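PDB 3PME: type C neurotoxin from Clostridium botulinum, which probably binds gangliosides and phospholipid on nerve-cell membranes through this receptor-binding domain, the part of the mosaic C/D neurotoxin crystallised here. Local coordinates for residues Glu165-Glu168 against Asp169-Glu172; Gln217-Arg220 against Asn221-Lys224. All coordinates share one frame; numbering follows the deposited sequence.

Overall arrangement
Contact 1 comes first along the chain and belongs to the N-terminal, concanavalin-like half of the receptor-binding domain, at the end of strand 160-166, its centre about 34 Å from the centre of the chain. Contact 2 follows at the end of helix 207-218, its centre about 10 Å from that of the chain, where the chain passes into the C-terminal, trefoil-like half. The centres of the two contacts lie about 37 Å apart and their nearest atoms about 22 Å, so they do not touch. Both contain a type I beta turn, but they serve different places: residues 165-172 turn at the outer margin of the first half, and residues 217-224 form part of the link between the two halves.

Contact 1 (Glu165-Glu168 against Asp169-Glu172); sequences ERIE and DLDE
The guanidinium of Arg166 meets the carboxylate of Asp169 obliquely, neither squarely over a face nor at an edge, with the two planes 40° apart. Asp169 is the third residue of a type I beta turn from Ile167 to Leu170, by which the chain leaves strand 160-166 in the concanavalin-like half of the domain, and Arg166 immediately precedes that turn. The ion pair is a long one, Arg166 NE lying 3.9 Å from Asp169 OD2, and the two side chains cross at about a right angle. A bend at chi3 (60°) turns the arginine back toward the aspartate, and Arg166 CG passes 3.6 Å from Asp169 OD1. The stronger partner of the carboxylate is Lys121 on strand 120-126: its NZ makes a salt bridge to OD2 and a hydrogen bond to Arg166 O, so that the Asp169 carboxylate and the backbone carbonyl of Arg166 share one lysine. The long distance suggests that Arg166 contributes less than Lys121 to balancing this carboxylate.

The turn itself is closed by Leu170 N donating to Ile167 O at 3.0 Å, with an N-H...O angle of 155°; the donor stands above the carbonyl plane. Within the turn, Ile167 CB and Leu170 CD1 lie 4.2 Å apart, and both side chains are buried and also pack on Leu113 of strand 108-114. A water spans the same turn, donating to Ile167 O at 2.9 Å and to Leu170 O at 2.8 Å.

Contact 2 (Gln217-Arg220 against Asn221-Lys224); sequences QILR and NVIK
This is a local turn contact just past the C-terminal end of helix 207-218, in which Lys224 folds back to bind backbone carbonyls around a type I beta turn from Leu219 to Val222, in the passage from the concanavalin-like to the trefoil-like half. Leu219 is the first residue to leave helical geometry, and its positive phi (61°) swings the chain out of the helix into the turn. There Val222 N donates to Leu219 O at 2.9 Å, nearly straight with an N-H...O angle of 163°, while Leu219 CB and Val222 CG2 meet at 3.9 Å.

Bends at chi2 and chi4 curl the lysine so that its NZ lies among three backbone carbonyls. Lys224 NZ donates to Ile218 O at 2.7 Å. Within its own segment, Lys224 NZ donates to Val222 O at 2.8 Å; from both these carbonyl planes it is tilted by 25° or less. The third bond, Lys224 NZ to Leu219 O at 2.9 Å, comes from above the carbonyl plane, on the face opposite to Val222 N. Ile218 CG2 sits over the centre of the Arg220 guanidinium, and that arginine's NE forms a salt bridge with Glu215 on the helix.

Three carbonyl bonds account for the buried ammonium and tie Ile218, Leu219 and Val222 together, and its positive charge lies where the negative end of the helix dipole would probably stabilise it.

Contact 1 (Glu165-Glu168 against Asp169-Glu172)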
# COMPACT_ATOMS: atom_id res chain seq x y z
N GLU A 165 -9.91 22.07 10.28
CA GLU A 165 -9.37 23.37 10.63
C GLU A 165 -10.27 24.46 10.08
O GLU A 165 -10.72 24.41 8.94
CB GLU A 165 -7.94 23.53 10.12
CG GLU A 165 -7.27 24.81 10.60
CD GLU A 165 -6.84 24.74 12.05
OE1 GLU A 165 -6.80 23.62 12.60
OE2 GLU A 165 -6.52 25.80 12.63
N ARG A 166 -10.52 25.47 10.90
CA ARG A 166 -11.39 26.56 10.50
C ARG A 166 -10.66 27.45 9.50
O ARG A 166 -9.50 27.77 9.70
CB ARG A 166 -11.78 27.36 11.74
CG ARG A 166 -12.79 28.44 11.52
CD ARG A 166 -13.31 28.93 12.87
NE ARG A 166 -12.25 29.47 13.71
CZ ARG A 166 -11.56 28.77 14.61
NH1 ARG A 166 -11.82 27.48 14.80
NH2 ARG A 166 -10.61 29.36 15.32
N ILE A 167 -11.34 27.81 8.42
CA ILE A 167 -10.75 28.73 7.44
C ILE A 167 -11.66 29.92 7.16
O ILE A 167 -11.27 30.84 6.45
CB ILE A 167 -10.39 28.03 6.10
CG1 ILE A 167 -11.61 27.34 5.48
CG2 ILE A 167 -9.25 27.03 6.31
CD1 ILE A 167 -11.39 26.88 4.06
N GLU A 168 -12.85 29.91 7.74
CA GLU A 168 -13.82 30.97 7.52
C GLU A 168 -13.29 32.29 8.07
O GLU A 168 -13.75 33.36 7.69
CB GLU A 168 -15.15 30.63 8.20
CG GLU A 168 -16.29 31.57 7.84
CD GLU A 168 -17.53 31.33 8.69
OE1 GLU A 168 -17.41 30.65 9.74
OE2 GLU A 168 -18.61 31.83 8.31
N ASP A 169 -12.30 32.20 8.96
CA ASP A 169 -11.72 33.38 9.58
C ASP A 169 -10.48 33.93 8.85
O ASP A 169 -9.95 34.98 9.22
CB ASP A 169 -11.38 33.10 11.05
CG ASP A 169 -10.44 31.91 11.23
OD1 ASP A 169 -10.52 30.95 10.44
OD2 ASP A 169 -9.63 31.95 12.18
N LEU A 170 -10.00 33.22 7.83
CA LEU A 170 -8.92 33.77 7.01
C LEU A 170 -9.47 34.98 6.27
O LEU A 170 -10.68 35.10 6.07
CB LEU A 170 -8.42 32.75 5.98
CG LEU A 170 -7.52 31.62 6.48
CD1 LEU A 170 -7.16 30.66 5.34
CD2 LEU A 170 -6.27 32.18 7.12
N ASP A 171 -8.59 35.87 5.84
CA ASP A 171 -9.01 36.90 4.91
C ASP A 171 -8.92 36.33 3.50
O ASP A 171 -8.88 35.10 3.33
CB ASP A 171 -8.17 38.16 5.11
CG ASP A 171 -8.44 38.80 6.46
OD1 ASP A 171 -9.63 39.01 6.78
OD2 ASP A 171 -7.48 39.05 7.22
N GLU A 172 -8.94 37.18 2.48
CA GLU A 172 -9.01 36.69 1.11
C GLU A 172 -7.88 35.72 0.75
O GLU A 172 -6.72 35.93 1.11
CB GLU A 172 -9.01 37.87 0.12
CG GLU A 172 -10.26 38.74 0.16
CD GLU A 172 -10.12 39.95 1.08
OE1 GLU A 172 -9.29 39.93 2.01
OE2 GLU A 172 -10.87 40.92 0.86
O HOH W 1 -12.11 33.03 4.82

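Contact 2 (Gln217-Arg220 against Asn221-Lys224)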
# COMPACT_ATOMS: atom_id res chain seq x y z
N GLN A 217 -10.24 3.50 -6.66
CA GLN A 217 -8.83 3.66 -6.98
C GLN A 217 -7.90 2.70 -6.25
O GLN A 217 -6.72 2.60 -6.59
CB GLN A 217 -8.40 5.11 -6.74
CG GLN A 217 -9.08 6.10 -7.69
CD GLN A 217 -8.70 7.53 -7.39
OE1 GLN A 217 -8.04 7.81 -6.39
NE2 GLN A 217 -9.08 8.44 -8.27
N ILE A 218 -8.41 2.01 -5.24
CA ILE A 218 -7.57 1.04 -4.54
C ILE A 218 -7.36 -0.23 -5.36
O ILE A 218 -6.44 -0.99 -5.09
CB ILE A 218 -8.09 0.70 -3.13
CG1 ILE A 218 -6.95 0.17 -2.25
CG2 ILE A 218 -9.24 -0.27 -3.21
CD1 ILE A 218 -7.26 0.13 -0.75
N LEU A 219 -8.21 -0.42 -6.37
CA LEU A 219 -8.18 -1.62 -7.23
C LEU A 219 -8.41 -2.88 -6.42
O LEU A 219 -7.49 -3.65 -6.15
CB LEU A 219 -6.87 -1.72 -8.02
CG LEU A 219 -6.42 -0.50 -8.82
CD1 LEU A 219 -5.21 -0.88 -9.67
CD2 LEU A 219 -7.54 0.02 -9.72
N ARG A 220 -9.66 -3.07 -6.03
CA ARG A 220 -10.01 -4.19 -5.18
C ARG A 220 -9.77 -5.54 -5.85
O ARG A 220 -9.73 -6.56 -5.18
CB ARG A 220 -11.47 -4.09 -4.73
CG ARG A 220 -11.75 -2.90 -3.82
CD ARG A 220 -12.58 -3.30 -2.62
NE ARG A 220 -12.82 -2.17 -1.72
CZ ARG A 220 -12.12 -1.93 -0.61
NH1 ARG A 220 -11.15 -2.75 -0.24
NH2 ARG A 220 -12.42 -0.88 0.14
N ASN A 221 -9.62 -5.55 -7.18
CA ASN A 221 -9.30 -6.81 -7.88
C ASN A 221 -7.89 -7.28 -7.63
O ASN A 221 -7.57 -8.45 -7.89
CB ASN A 221 -9.44 -6.66 -9.39
CG ASN A 221 -10.88 -6.57 -9.83
OD1 ASN A 221 -11.78 -6.85 -9.05
ND2 ASN A 221 -11.09 -6.19 -11.08
N VAL A 222 -7.03 -6.37 -7.19
CA VAL A 222 -5.60 -6.61 -7.20
C VAL A 222 -5.11 -6.86 -5.78
O VAL A 222 -5.35 -6.06 -4.89
CB VAL A 222 -4.84 -5.41 -7.81
CG1 VAL A 222 -3.34 -5.66 -7.82
CG2 VAL A 222 -5.35 -5.12 -9.24
N ILE A 223 -4.45 -8.00 -5.56
CA ILE A 223 -3.87 -8.24 -4.25
C ILE A 223 -2.70 -7.29 -4.10
O ILE A 223 -2.03 -6.98 -5.08
CB ILE A 223 -3.36 -9.69 -4.10
CG1 ILE A 223 -4.45 -10.70 -4.49
CG2 ILE A 223 -2.87 -9.94 -2.69
CD1 ILE A 223 -5.66 -10.71 -3.57
N LYS A 224 -2.45 -6.82 -2.88
CA LYS A 224 -1.37 -5.86 -2.67
C LYS A 224 -0.20 -6.42 -1.88
O LYS A 224 -0.36 -7.33 -1.07
CB LYS A 224 -1.89 -4.63 -1.92
CG LYS A 224 -3.11 -4.00 -2.55
CD LYS A 224 -2.89 -3.64 -4.00
CE LYS A 224 -4.02 -2.72 -4.49
NZ LYS A 224 -5.36 -3.34 -4.28